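Local atomic coordinates of telomere length regulator taz1 (Schizosaccharomyces pombe, PDB entry 4ZMI), a protein that binds double-stranded telomeric DNA and regulates telomere length and function in fission yeast, this chain being its helical domain. Residues 21-26 with 98-103; 44-49 with 109-114; 73-78 with 120-125; 115-120 with 149-154. All blocks are in the same frame, centred on the assembly; numbering follows the deposited sequence.

Contact 1. Residues 21-26 with 98-103; sequences MAEQKV and LKSIQF
Val26 and Phe103 supply the apolar part of this helix-helix contact. The methyl CG1 of Val26 comes within 3.6 Å of Phe103 CE2, with CD2 of the same ring almost as near, and the two side chains cross at about a right angle. CG1 stands anti to the backbone N of Val26 (chi1 172°), which sets it toward the CD2-CE2 side of the ring; the second methyl, CG2, approaches CD2 less closely. One turn earlier the small side chain of Ala22 points at the other helix, and its CB lies 4.4 Å from Ser100 O. The CA atoms of Ala22 and Ile101 are correspondingly close, 6.0 Å apart.

The polar part is slight. Ser100 OG donates a weak hydrogen bond of 3.2 Å to Glu23 OE2, at the more exposed border of the interface. From helix 5-35 the same carboxylate oxygen reaches Lys229 of helix 214-229 by a salt bridge, so the serine of helix 95-107 is a secondary partner.

The short axes approach to 8.7 Å and their N-to-C directions diverge by 44°. Phe103 also touches Leu225 and Leu226, and Ala22 and Val26 both touch Phe104. These features are those of ordinary helix-helix packing, with small Ala22 and Ser100 where the backbones come nearest, inside the all-helical domain of Taz1, assigned by sequence to the TRF family.

Contact 2. Residues 44-49 with 109-114; sequences ESFSER and DLLDNT
Glu44 and Asn113 face each other with CA atoms 5.8 Å apart, and Ser47 and Leu111 at 6.3 Å, as the irregular segment 109-114 runs past the short helix 43-50. Leu111 carries most of the apolar contact through one methyl. Its CD2 lies 3.7 Å from Phe46 CB and equally near CG, so it sits against the root of the aromatic side chain, and the two side chains cross at about a right angle. Chi1 of Phe46 (-153°), with CG roughly anti to the backbone N, places CG as near that methyl as CB is. Further out on the ring, CE2 comes to 4.2 Å from Leu110 CB. The hydroxyl of Ser47 flanks the same leucine methyl, with OG 3.9 Å from Leu111 CD2.

At the solvent-facing border Asn113 ND2 donates a weak hydrogen bond to Glu44 OE1, 3.4 Å long and bent to 141° at the hydrogen. The two side chains run side by side in the same direction, but carboxylate and amide planes are turned 43° apart. Asn113 is the middle residue of an Asx turn, in which Thr114 N donates to Asp112 OD1 at 2.8 Å from above the carboxylate plane.

Leu110 continues onto Phe217 and Val221 of helix 214-229, and Phe46 onto Val29 of helix 5-35. The chemistry therefore implies attachment chiefly by buried hydrocarbon, with the long, bent amide-carboxylate bond probably adding little at the exposed end.

Contact 3. Residues 73-78 with 120-125; sequences FRTIFF and LRSIVL
Thr75 and Phe77 belong to the loop leading into helix 78-83 of this helical domain, Phe77 being its N-cap residue. Against helix 118-130, Thr75 packs on Ser122 and Ile123, Phe77 on Ser122 alone of the opposite segment. The main touch is made by Ser122 CB. It lies 3.5 Å from Phe77 CZ, near the far end of the ring, and 3.8 Å from Thr75 CG2. Phe77 CG stands anti to its carbonyl carbon (chi1 -69°), and from there the CZ end of the ring reaches Ser122. Thr75 OG1 meets Ile123 CG1 at 3.9 Å, the two side chains crossing obliquely, while the hydrogen-bond partner of Thr75 OG1 is Thr105 OG1 of helix 95-107.

Direct polar bonding between the segments is replaced by a water bridge. Ser122 OG accepts from the water, and its single proton can serve the carbonyl of Cys170 or of Leu118, or be shared between them. Phe73 O and Ser122 OG stand 3.8 Å apart, and the water donates to both, at 2.9 Å to Phe73 O and 2.7 Å to Ser122 OG.

Contact 4. Residues 115-120 with 149-154; sequences NKHLTL and VIRYFG
His117 and Arg151 form the directional bond of this contact: Arg151 NE donates to His117 NE2 at 3.1 Å, nearly straight at 169°. The imidazole nitrogen lies close to the guanidinium plane, whereas the donor is tilted from the ring plane by 28°. The bond is consistent with a histidine whose NE2 is unprotonated and whose ND1 holds the proton given to Asp109 O. The arginine chain bends at chi3 (67°), the torsion that places NE. Its NH2 lies 3.0 Å from Asn115 OD1, with the amide plane turned steeply to the guanidinium.

Beside this polar group Lys116 and Tyr152 lie alongside each other and point the same way. Lys116 CG touches the ring edge at Tyr152 CE1, 3.8 Å away, and the CA atoms of these residues are 5.3 Å apart.

A second shell fixes the first. With ND1 bonded to Asp109 O, both ring nitrogens of His117 are engaged and the rotation of the imidazole is set. Asn115 ND2 bonds to Thr155 OG1, and Tyr152 OH to Pro159 O. Phe214 and Phe217 of helix 214-229 and Pro43 touch the arginine side chain. His117 is the N-cap residue of helix 118-130, and the contact is characteristic of a helix start docked onto the C-terminal part of a neighbouring helix, here 137-154, in an all-helical domain.

All four contacts lie in the single helical domain. Contact 3 is nearest its middle, about 4 Å from the chain centre, while contacts 1 and 4 lie on opposite sides of that centre, 22 Å apart between their own centres. Along the chain contacts 1, 2 and 3 interleave, whereas contact 4 opens after contacts 1 and 2 have closed. Contacts 3 and 4 share Leu120 and helix 118-130. Direct bonds join neighbours: Gln102 NE2 to Ile76 O links contacts 1 and 3, and Asp109 OD2 to Leu120 N ties contact 2 to the start of helix 118-130. The interleaved segments thus bind sequence-distant helices into one compact unit.

Contact 1. Residues 21-26 with 98-103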
loop_
_atom_site.group_PDB
_atom_site.type_symbol
_atom_site.label_atom_id
_atom_site.label_comp_id
_atom_site.label_asym_id
_atom_site.label_seq_id
_atom_site.Cartn_x
_atom_site.Cartn_y
_atom_site.Cartn_z
ATOM N N MET A 21 -13.864 12.706 -1.783
ATOM C CA MET A 21 -12.853 13.636 -1.288
ATOM C C MET A 21 -11.460 13.040 -1.502
ATOM O O MET A 21 -10.485 13.762 -1.708
ATOM C CB MET A 21 -13.072 13.944 0.195
ATOM C CG MET A 21 -14.495 14.336 0.556
ATOM S SD MET A 21 -14.834 14.042 2.305
ATOM C CE MET A 21 -13.624 15.115 3.083
ATOM N N ALA A 22 -11.380 11.714 -1.462
ATOM C CA ALA A 22 -10.123 11.019 -1.670
ATOM C C ALA A 22 -9.625 11.208 -3.096
ATOM O O ALA A 22 -8.456 11.523 -3.307
ATOM C CB ALA A 22 -10.268 9.539 -1.348
ATOM N N GLU A 23 -10.508 11.021 -4.074
ATOM C CA GLU A 23 -10.101 11.126 -5.473
ATOM C C GLU A 23 -9.858 12.573 -5.882
ATOM O O GLU A 23 -9.223 12.841 -6.904
ATOM C CB GLU A 23 -11.104 10.446 -6.402
ATOM C CG GLU A 23 -10.510 9.263 -7.148
ATOM C CD GLU A 23 -11.566 8.409 -7.812
ATOM O OE1 GLU A 23 -12.767 8.698 -7.619
ATOM O OE2 GLU A 23 -11.196 7.450 -8.522
ATOM N N GLN A 24 -10.357 13.498 -5.071
ATOM C CA GLN A 24 -10.031 14.902 -5.240
ATOM C C GLN A 24 -8.540 15.082 -5.018
ATOM O O GLN A 24 -7.831 15.579 -5.889
ATOM C CB GLN A 24 -10.816 15.757 -4.246
ATOM C CG GLN A 24 -10.323 17.190 -4.123
ATOM C CD GLN A 24 -11.440 18.200 -4.289
ATOM O OE1 GLN A 24 -12.422 17.940 -4.981
ATOM N NE2 GLN A 24 -11.297 19.359 -3.653
ATOM N N LYS A 25 -8.063 14.645 -3.857
ATOM C CA LYS A 25 -6.674 14.872 -3.470
ATOM C C LYS A 25 -5.687 14.058 -4.285
ATOM O O LYS A 25 -4.531 14.446 -4.427
ATOM C CB LYS A 25 -6.491 14.591 -1.987
ATOM C CG LYS A 25 -7.620 15.152 -1.181
ATOM C CD LYS A 25 -7.236 15.360 0.249
ATOM C CE LYS A 25 -8.328 16.132 0.944
ATOM N NZ LYS A 25 -7.919 16.480 2.323
ATOM N N VAL A 26 -6.141 12.931 -4.820
ATOM C CA VAL A 26 -5.291 12.133 -5.684
ATOM C C VAL A 26 -5.002 12.924 -6.954
ATOM O O VAL A 26 -3.840 13.108 -7.319
ATOM C CB VAL A 26 -5.910 10.757 -6.018
ATOM C CG1 VAL A 26 -5.088 10.039 -7.068
ATOM C CG2 VAL A 26 -5.979 9.912 -4.778
ATOM N N LEU A 98 -13.638 1.547 -2.509
ATOM C CA LEU A 98 -12.577 1.085 -1.621
ATOM C C LEU A 98 -11.230 1.270 -2.316
ATOM O O LEU A 98 -10.282 1.751 -1.710
ATOM C CB LEU A 98 -12.788 -0.369 -1.194
ATOM C CG LEU A 98 -13.830 -0.550 -0.065
ATOM C CD1 LEU A 98 -14.219 -1.998 0.100
ATOM C CD2 LEU A 98 -13.338 0.013 1.275
ATOM N N LYS A 99 -11.164 0.915 -3.594
ATOM C CA LYS A 99 -9.935 1.079 -4.377
ATOM C C LYS A 99 -9.480 2.526 -4.381
ATOM O O LYS A 99 -8.286 2.798 -4.331
ATOM C CB LYS A 99 -10.141 0.632 -5.810
ATOM C CG LYS A 99 -10.610 -0.790 -5.946
ATOM C CD LYS A 99 -9.454 -1.756 -6.080
ATOM C CE LYS A 99 -9.996 -3.149 -6.347
ATOM N NZ LYS A 99 -8.918 -4.145 -6.522
ATOM N N SER A 100 -10.432 3.453 -4.426
ATOM C CA SER A 100 -10.098 4.868 -4.398
ATOM C C SER A 100 -9.456 5.264 -3.074
ATOM O O SER A 100 -8.423 5.927 -3.062
ATOM C CB SER A 100 -11.328 5.739 -4.669
ATOM O OG SER A 100 -11.803 5.558 -5.995
ATOM N N ILE A 101 -10.063 4.862 -1.963
ATOM C CA ILE A 101 -9.525 5.188 -0.640
ATOM C C ILE A 101 -8.096 4.637 -0.482
ATOM O O ILE A 101 -7.187 5.318 0.008
ATOM C CB ILE A 101 -10.426 4.613 0.483
ATOM C CG1 ILE A 101 -11.836 5.192 0.385
ATOM C CG2 ILE A 101 -9.842 4.907 1.851
ATOM C CD1 ILE A 101 -12.915 4.182 0.691
ATOM N N GLN A 102 -7.897 3.401 -0.912
ATOM C CA GLN A 102 -6.587 2.780 -0.804
ATOM C C GLN A 102 -5.533 3.540 -1.646
ATOM O O GLN A 102 -4.399 3.741 -1.202
ATOM C CB GLN A 102 -6.694 1.316 -1.218
ATOM C CG GLN A 102 -5.402 0.543 -1.197
ATOM C CD GLN A 102 -5.541 -0.801 -1.870
ATOM O OE1 GLN A 102 -5.708 -0.876 -3.085
ATOM N NE2 GLN A 102 -5.496 -1.873 -1.082
ATOM N N PHE A 103 -5.933 3.969 -2.844
ATOM C CA PHE A 103 -5.091 4.778 -3.740
ATOM C C PHE A 103 -4.549 5.972 -2.979
ATOM O O PHE A 103 -3.335 6.201 -2.928
ATOM C CB PHE A 103 -5.923 5.287 -4.920
ATOM C CG PHE A 103 -5.131 5.560 -6.164
ATOM C CD1 PHE A 103 -5.366 4.825 -7.315
ATOM C CD2 PHE A 103 -4.168 6.556 -6.189
ATOM C CE1 PHE A 103 -4.642 5.067 -8.467
ATOM C CE2 PHE A 103 -3.439 6.801 -7.338
ATOM C CZ PHE A 103 -3.676 6.053 -8.481
#

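Contact 2. Residues 44-49 with 109-114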
loop_
_atom_site.group_PDB
_atom_site.type_symbol
_atom_site.label_atom_id
_atom_site.label_comp_id
_atom_site.label_asym_id
_atom_site.label_seq_id
_atom_site.Cartn_x
_atom_site.Cartn_y
_atom_site.Cartn_z
ATOM N N GLU A 44 10.797 14.462 0.587
ATOM C CA GLU A 44 10.830 15.803 1.168
ATOM C C GLU A 44 10.592 16.881 0.116
ATOM O O GLU A 44 9.920 17.888 0.378
ATOM C CB GLU A 44 12.140 16.066 1.900
ATOM C CG GLU A 44 12.267 17.490 2.418
ATOM C CD GLU A 44 11.214 17.835 3.453
ATOM O OE1 GLU A 44 10.903 16.961 4.297
ATOM O OE2 GLU A 44 10.705 18.981 3.423
ATOM N N SER A 45 11.118 16.652 -1.079
ATOM C CA SER A 45 10.903 17.588 -2.182
ATOM C C SER A 45 9.456 17.557 -2.640
ATOM O O SER A 45 8.875 18.595 -2.992
ATOM C CB SER A 45 11.822 17.264 -3.359
ATOM O OG SER A 45 13.172 17.280 -2.943
ATOM N N PHE A 46 8.889 16.354 -2.646
ATOM C CA PHE A 46 7.487 16.168 -2.977
ATOM C C PHE A 46 6.678 17.007 -1.998
ATOM O O PHE A 46 5.684 17.637 -2.372
ATOM C CB PHE A 46 7.115 14.687 -2.881
ATOM C CG PHE A 46 5.969 14.288 -3.755
ATOM C CD1 PHE A 46 5.105 15.238 -4.272
ATOM C CD2 PHE A 46 5.749 12.949 -4.052
ATOM C CE1 PHE A 46 4.040 14.866 -5.072
ATOM C CE2 PHE A 46 4.685 12.571 -4.848
ATOM C CZ PHE A 46 3.829 13.535 -5.356
ATOM N N SER A 47 7.144 17.051 -0.752
ATOM C CA SER A 47 6.431 17.763 0.309
ATOM C C SER A 47 6.459 19.271 0.095
ATOM O O SER A 47 5.427 19.940 0.132
ATOM C CB SER A 47 7.028 17.433 1.680
ATOM O OG SER A 47 6.813 16.080 2.015
ATOM N N GLU A 48 7.654 19.796 -0.130
ATOM C CA GLU A 48 7.822 21.219 -0.355
ATOM C C GLU A 48 7.009 21.676 -1.552
ATOM O O GLU A 48 6.338 22.702 -1.493
ATOM C CB GLU A 48 9.289 21.558 -0.574
ATOM C CG GLU A 48 10.188 21.186 0.582
ATOM C CD GLU A 48 11.658 21.407 0.258
ATOM O OE1 GLU A 48 11.952 22.041 -0.786
ATOM O OE2 GLU A 48 12.519 20.944 1.040
ATOM N N ARG A 49 7.058 20.919 -2.641
ATOM C CA ARG A 49 6.305 21.319 -3.821
ATOM C C ARG A 49 4.799 21.302 -3.560
ATOM O O ARG A 49 4.078 22.163 -4.060
ATOM C CB ARG A 49 6.676 20.471 -5.039
ATOM C CG ARG A 49 5.768 20.667 -6.261
ATOM C CD ARG A 49 5.788 22.087 -6.843
ATOM N NE ARG A 49 5.030 22.146 -8.096
ATOM C CZ ARG A 49 4.812 23.249 -8.812
ATOM N NH1 ARG A 49 5.289 24.421 -8.411
ATOM N NH2 ARG A 49 4.110 23.177 -9.938
ATOM N N ASP A 109 1.718 8.212 1.011
ATOM C CA ASP A 109 2.775 7.471 1.689
ATOM C C ASP A 109 4.094 7.713 0.953
ATOM O O ASP A 109 5.167 7.453 1.495
ATOM C CB ASP A 109 2.438 5.967 1.748
ATOM C CG ASP A 109 3.345 5.185 2.696
ATOM O OD1 ASP A 109 3.767 5.743 3.725
ATOM O OD2 ASP A 109 3.631 4.000 2.411
ATOM N N LEU A 110 4.005 8.245 -0.263
ATOM C CA LEU A 110 5.187 8.679 -1.014
ATOM C C LEU A 110 5.851 9.863 -0.346
ATOM O O LEU A 110 6.966 10.240 -0.706
ATOM C CB LEU A 110 4.797 9.087 -2.426
ATOM C CG LEU A 110 4.298 7.936 -3.284
ATOM C CD1 LEU A 110 3.603 8.472 -4.521
ATOM C CD2 LEU A 110 5.461 6.995 -3.630
ATOM N N LEU A 111 5.149 10.461 0.613
ATOM C CA LEU A 111 5.655 11.626 1.331
ATOM C C LEU A 111 6.497 11.240 2.548
ATOM O O LEU A 111 7.046 12.101 3.228
ATOM C CB LEU A 111 4.494 12.539 1.749
ATOM C CG LEU A 111 3.653 13.120 0.607
ATOM C CD1 LEU A 111 2.515 13.987 1.119
ATOM C CD2 LEU A 111 4.542 13.915 -0.354
ATOM N N ASP A 112 6.590 9.944 2.828
ATOM C CA ASP A 112 7.310 9.466 4.011
ATOM C C ASP A 112 8.818 9.623 3.818
ATOM O O ASP A 112 9.455 8.781 3.197
ATOM C CB ASP A 112 6.948 7.997 4.284
ATOM C CG ASP A 112 7.857 7.345 5.309
ATOM O OD1 ASP A 112 8.528 8.067 6.077
ATOM O OD2 ASP A 112 7.905 6.098 5.341
ATOM N N ASN A 113 9.401 10.677 4.376
ATOM C CA ASN A 113 10.837 10.894 4.195
ATOM C C ASN A 113 11.755 9.954 4.986
ATOM O O ASN A 113 12.958 10.169 5.020
ATOM C CB ASN A 113 11.224 12.371 4.404
ATOM C CG ASN A 113 11.181 12.806 5.860
ATOM O OD1 ASN A 113 11.535 12.052 6.769
ATOM N ND2 ASN A 113 10.753 14.046 6.087
ATOM N N THR A 114 11.201 8.926 5.630
ATOM C CA THR A 114 12.047 7.904 6.242
ATOM C C THR A 114 12.253 6.750 5.256
ATOM O O THR A 114 13.065 5.850 5.491
ATOM C CB THR A 114 11.422 7.323 7.512
ATOM O OG1 THR A 114 10.154 6.737 7.191
ATOM C CG2 THR A 114 11.232 8.402 8.585
#

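Contact 3. Residues 73-78 with 120-125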
loop_
_atom_site.group_PDB
_atom_site.type_symbol
_atom_site.label_atom_id
_atom_site.label_comp_id
_atom_site.label_asym_id
_atom_site.label_seq_id
_atom_site.Cartn_x
_atom_site.Cartn_y
_atom_site.Cartn_z
ATOM N N PHE A 73 -3.895 -0.542 10.274
ATOM C CA PHE A 73 -2.737 -0.771 9.397
ATOM C C PHE A 73 -2.726 0.179 8.203
ATOM O O PHE A 73 -2.139 -0.110 7.161
ATOM C CB PHE A 73 -2.612 -2.260 9.019
ATOM C CG PHE A 73 -2.250 -3.102 10.186
ATOM C CD1 PHE A 73 -3.233 -3.585 11.037
ATOM C CD2 PHE A 73 -0.937 -3.326 10.503
ATOM C CE1 PHE A 73 -2.901 -4.303 12.157
ATOM C CE2 PHE A 73 -0.601 -4.059 11.619
ATOM C CZ PHE A 73 -1.582 -4.550 12.446
ATOM N N ARG A 74 -3.449 1.287 8.373
ATOM C CA ARG A 74 -3.270 2.508 7.584
ATOM C C ARG A 74 -3.984 2.517 6.254
ATOM O O ARG A 74 -4.002 3.543 5.566
ATOM C CB ARG A 74 -1.781 2.801 7.367
ATOM C CG ARG A 74 -1.014 2.937 8.661
ATOM C CD ARG A 74 0.450 2.516 8.527
ATOM N NE ARG A 74 1.305 3.658 8.785
ATOM C CZ ARG A 74 1.872 4.375 7.829
ATOM N NH1 ARG A 74 1.687 4.018 6.568
ATOM N NH2 ARG A 74 2.627 5.424 8.134
ATOM N N THR A 75 -4.561 1.384 5.883
ATOM C CA THR A 75 -5.167 1.274 4.568
ATOM C C THR A 75 -6.124 0.081 4.572
ATOM O O THR A 75 -6.367 -0.538 5.608
ATOM C CB THR A 75 -4.081 1.066 3.498
ATOM O OG1 THR A 75 -4.680 1.015 2.204
ATOM C CG2 THR A 75 -3.398 -0.244 3.748
ATOM N N ILE A 76 -6.661 -0.226 3.404
ATOM C CA ILE A 76 -7.682 -1.242 3.257
ATOM C C ILE A 76 -7.076 -2.553 2.800
ATOM O O ILE A 76 -6.229 -2.569 1.913
ATOM C CB ILE A 76 -8.665 -0.837 2.168
ATOM C CG1 ILE A 76 -9.350 0.480 2.531
ATOM C CG2 ILE A 76 -9.661 -1.960 1.925
ATOM C CD1 ILE A 76 -10.158 0.405 3.803
ATOM N N PHE A 77 -7.533 -3.658 3.376
ATOM C CA PHE A 77 -7.001 -4.958 3.018
ATOM C C PHE A 77 -8.000 -5.859 2.351
ATOM O O PHE A 77 -8.865 -6.455 3.009
ATOM C CB PHE A 77 -6.392 -5.614 4.242
ATOM C CG PHE A 77 -5.161 -4.925 4.696
ATOM C CD1 PHE A 77 -5.239 -3.848 5.553
ATOM C CD2 PHE A 77 -3.921 -5.300 4.186
ATOM C CE1 PHE A 77 -4.098 -3.187 5.955
ATOM C CE2 PHE A 77 -2.769 -4.659 4.570
ATOM C CZ PHE A 77 -2.847 -3.581 5.458
ATOM N N PHE A 78 -7.856 -5.973 1.034
ATOM C CA PHE A 78 -8.776 -6.768 0.247
ATOM C C PHE A 78 -8.654 -8.251 0.555
ATOM O O PHE A 78 -9.649 -8.984 0.517
ATOM C CB PHE A 78 -8.635 -6.456 -1.243
ATOM C CG PHE A 78 -9.116 -5.078 -1.607
ATOM C CD1 PHE A 78 -8.226 -4.040 -1.771
ATOM C CD2 PHE A 78 -10.471 -4.819 -1.743
ATOM C CE1 PHE A 78 -8.668 -2.770 -2.079
ATOM C CE2 PHE A 78 -10.916 -3.557 -2.056
ATOM C CZ PHE A 78 -10.018 -2.530 -2.227
ATOM N N LEU A 120 2.494 1.668 1.451
ATOM C CA LEU A 120 2.733 1.056 0.149
ATOM C C LEU A 120 3.108 -0.414 0.366
ATOM O O LEU A 120 2.653 -1.302 -0.364
ATOM C CB LEU A 120 3.842 1.805 -0.584
ATOM C CG LEU A 120 3.348 3.163 -1.050
ATOM C CD1 LEU A 120 4.473 4.006 -1.664
ATOM C CD2 LEU A 120 2.236 2.949 -2.044
ATOM N N ARG A 121 3.908 -0.679 1.398
ATOM C CA ARG A 121 4.241 -2.060 1.709
ATOM C C ARG A 121 2.965 -2.878 1.927
ATOM O O ARG A 121 2.825 -3.987 1.383
ATOM C CB ARG A 121 5.143 -2.153 2.928
ATOM C CG ARG A 121 5.929 -3.436 2.953
ATOM C CD ARG A 121 6.662 -3.600 4.254
ATOM N NE ARG A 121 7.444 -2.416 4.540
ATOM C CZ ARG A 121 8.091 -2.224 5.673
ATOM N NH1 ARG A 121 8.052 -3.156 6.608
ATOM N NH2 ARG A 121 8.775 -1.108 5.857
ATOM N N SER A 122 2.027 -2.313 2.691
ATOM C CA SER A 122 0.764 -2.997 2.965
ATOM C C SER A 122 0.045 -3.274 1.671
ATOM O O SER A 122 -0.435 -4.376 1.460
ATOM C CB SER A 122 -0.133 -2.125 3.859
ATOM O OG SER A 122 0.463 -2.017 5.124
ATOM N N ILE A 123 -0.056 -2.259 0.812
ATOM C CA ILE A 123 -0.839 -2.419 -0.411
ATOM C C ILE A 123 -0.228 -3.461 -1.333
ATOM O O ILE A 123 -0.945 -4.324 -1.830
ATOM C CB ILE A 123 -1.041 -1.086 -1.139
ATOM C CG1 ILE A 123 -1.778 -0.123 -0.221
ATOM C CG2 ILE A 123 -1.842 -1.270 -2.425
ATOM C CD1 ILE A 123 -1.668 1.313 -0.656
ATOM N N VAL A 124 1.089 -3.388 -1.554
ATOM C CA VAL A 124 1.774 -4.395 -2.368
ATOM C C VAL A 124 1.601 -5.832 -1.821
ATOM O O VAL A 124 1.287 -6.741 -2.574
ATOM C CB VAL A 124 3.286 -4.074 -2.520
ATOM C CG1 VAL A 124 4.003 -5.172 -3.315
ATOM C CG2 VAL A 124 3.482 -2.730 -3.184
ATOM N N LEU A 125 1.803 -6.035 -0.516
ATOM C CA LEU A 125 1.647 -7.360 0.086
ATOM C C LEU A 125 0.201 -7.817 -0.028
ATOM O O LEU A 125 -0.060 -8.991 -0.275
ATOM C CB LEU A 125 2.087 -7.388 1.555
ATOM C CG LEU A 125 3.607 -7.358 1.799
ATOM C CD1 LEU A 125 3.869 -6.941 3.227
ATOM C CD2 LEU A 125 4.278 -8.706 1.538
HETATM O O HOH W 1 0.807 -0.145 7.033
#

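Contact 4. Residues 115-120 with 149-154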
loop_
_atom_site.group_PDB
_atom_site.type_symbol
_atom_site.label_atom_id
_atom_site.label_comp_id
_atom_site.label_asym_id
_atom_site.label_seq_id
_atom_site.Cartn_x
_atom_site.Cartn_y
_atom_site.Cartn_z
ATOM N N ASN A 115 11.503 6.784 4.159
ATOM C CA ASN A 115 11.538 5.726 3.151
ATOM C C ASN A 115 11.063 4.341 3.647
ATOM O O ASN A 115 11.358 3.310 3.026
ATOM C CB ASN A 115 12.937 5.629 2.530
ATOM C CG ASN A 115 13.374 6.931 1.882
ATOM O OD1 ASN A 115 12.573 7.624 1.271
ATOM N ND2 ASN A 115 14.645 7.272 2.028
ATOM N N LYS A 116 10.344 4.307 4.767
ATOM C CA LYS A 116 9.753 3.045 5.239
ATOM C C LYS A 116 8.553 2.616 4.393
ATOM O O LYS A 116 8.308 1.430 4.203
ATOM C CB LYS A 116 9.343 3.148 6.713
ATOM C CG LYS A 116 10.513 3.087 7.684
ATOM C CD LYS A 116 9.997 3.265 9.111
ATOM C CE LYS A 116 11.115 3.179 10.130
ATOM N NZ LYS A 116 10.632 3.434 11.517
ATOM N N HIS A 117 7.818 3.595 3.886
ATOM C CA HIS A 117 6.620 3.361 3.090
ATOM C C HIS A 117 5.768 2.191 3.598
ATOM O O HIS A 117 5.463 1.261 2.854
ATOM C CB HIS A 117 6.996 3.182 1.627
ATOM C CG HIS A 117 7.895 4.265 1.105
ATOM N ND1 HIS A 117 7.488 5.582 1.008
ATOM C CD2 HIS A 117 9.173 4.231 0.667
ATOM C CE1 HIS A 117 8.485 6.307 0.520
ATOM N NE2 HIS A 117 9.517 5.514 0.308
ATOM N N LEU A 118 5.404 2.240 4.874
ATOM C CA LEU A 118 4.591 1.181 5.475
ATOM C C LEU A 118 3.307 0.964 4.709
ATOM O O LEU A 118 2.884 -0.167 4.554
ATOM C CB LEU A 118 4.265 1.492 6.935
ATOM C CG LEU A 118 5.482 1.695 7.827
ATOM C CD1 LEU A 118 5.019 2.081 9.225
ATOM C CD2 LEU A 118 6.298 0.427 7.845
ATOM N N THR A 119 2.689 2.034 4.212
ATOM C CA THR A 119 1.369 1.878 3.579
ATOM C C THR A 119 1.478 1.260 2.200
ATOM O O THR A 119 0.660 0.434 1.809
ATOM C CB THR A 119 0.626 3.200 3.441
ATOM O OG1 THR A 119 0.658 3.888 4.688
ATOM C CG2 THR A 119 -0.814 2.965 3.038
ATOM N N LEU A 120 2.494 1.668 1.451
ATOM C CA LEU A 120 2.733 1.056 0.149
ATOM C C LEU A 120 3.108 -0.414 0.366
ATOM O O LEU A 120 2.653 -1.302 -0.364
ATOM C CB LEU A 120 3.842 1.805 -0.584
ATOM C CG LEU A 120 3.348 3.163 -1.050
ATOM C CD1 LEU A 120 4.473 4.006 -1.664
ATOM C CD2 LEU A 120 2.236 2.949 -2.044
ATOM N N VAL A 149 11.878 -2.677 -0.783
ATOM C CA VAL A 149 12.920 -3.319 0.019
ATOM C C VAL A 149 14.231 -2.526 -0.061
ATOM O O VAL A 149 14.868 -2.272 0.974
ATOM C CB VAL A 149 13.108 -4.805 -0.344
ATOM C CG1 VAL A 149 14.268 -5.410 0.423
ATOM C CG2 VAL A 149 11.828 -5.561 -0.027
ATOM N N ILE A 150 14.598 -2.093 -1.272
ATOM C CA ILE A 150 15.800 -1.280 -1.465
ATOM C C ILE A 150 15.679 0.011 -0.673
ATOM O O ILE A 150 16.586 0.376 0.079
ATOM C CB ILE A 150 16.014 -0.865 -2.934
ATOM C CG1 ILE A 150 15.854 -2.045 -3.877
ATOM C CG2 ILE A 150 17.388 -0.269 -3.092
ATOM C CD1 ILE A 150 16.903 -3.091 -3.698
ATOM N N ARG A 151 14.551 0.695 -0.857
ATOM C CA ARG A 151 14.314 1.980 -0.211
ATOM C C ARG A 151 14.454 1.856 1.297
ATOM O O ARG A 151 15.109 2.682 1.929
ATOM C CB ARG A 151 12.954 2.576 -0.627
ATOM C CG ARG A 151 12.948 3.008 -2.115
ATOM C CD ARG A 151 11.698 3.784 -2.528
ATOM N NE ARG A 151 11.611 5.089 -1.884
ATOM C CZ ARG A 151 12.275 6.166 -2.300
ATOM N NH1 ARG A 151 13.095 6.088 -3.357
ATOM N NH2 ARG A 151 12.143 7.321 -1.652
ATOM N N TYR A 152 13.893 0.799 1.874
ATOM C CA TYR A 152 14.015 0.630 3.316
ATOM C C TYR A 152 15.468 0.444 3.731
ATOM O O TYR A 152 15.995 1.233 4.515
ATOM C CB TYR A 152 13.215 -0.555 3.837
ATOM C CG TYR A 152 13.328 -0.675 5.329
ATOM C CD1 TYR A 152 12.453 0.001 6.153
ATOM C CD2 TYR A 152 14.306 -1.457 5.913
ATOM C CE1 TYR A 152 12.543 -0.098 7.523
ATOM C CE2 TYR A 152 14.410 -1.561 7.286
ATOM C CZ TYR A 152 13.524 -0.872 8.086
ATOM O OH TYR A 152 13.592 -0.953 9.459
ATOM N N PHE A 153 16.096 -0.617 3.225
ATOM C CA PHE A 153 17.435 -0.997 3.678
ATOM C C PHE A 153 18.529 -0.167 3.076
ATOM O O PHE A 153 19.695 -0.446 3.305
ATOM C CB PHE A 153 17.749 -2.442 3.348
ATOM C CG PHE A 153 16.872 -3.409 4.033
ATOM C CD1 PHE A 153 16.007 -4.215 3.310
ATOM C CD2 PHE A 153 16.893 -3.511 5.407
ATOM C CE1 PHE A 153 15.176 -5.115 3.951
ATOM C CE2 PHE A 153 16.063 -4.410 6.055
ATOM C CZ PHE A 153 15.202 -5.213 5.323
ATOM N N GLY A 154 18.162 0.823 2.277
ATOM C CA GLY A 154 19.157 1.701 1.689
ATOM C C GLY A 154 19.307 2.953 2.535
ATOM O O GLY A 154 20.246 3.725 2.368
#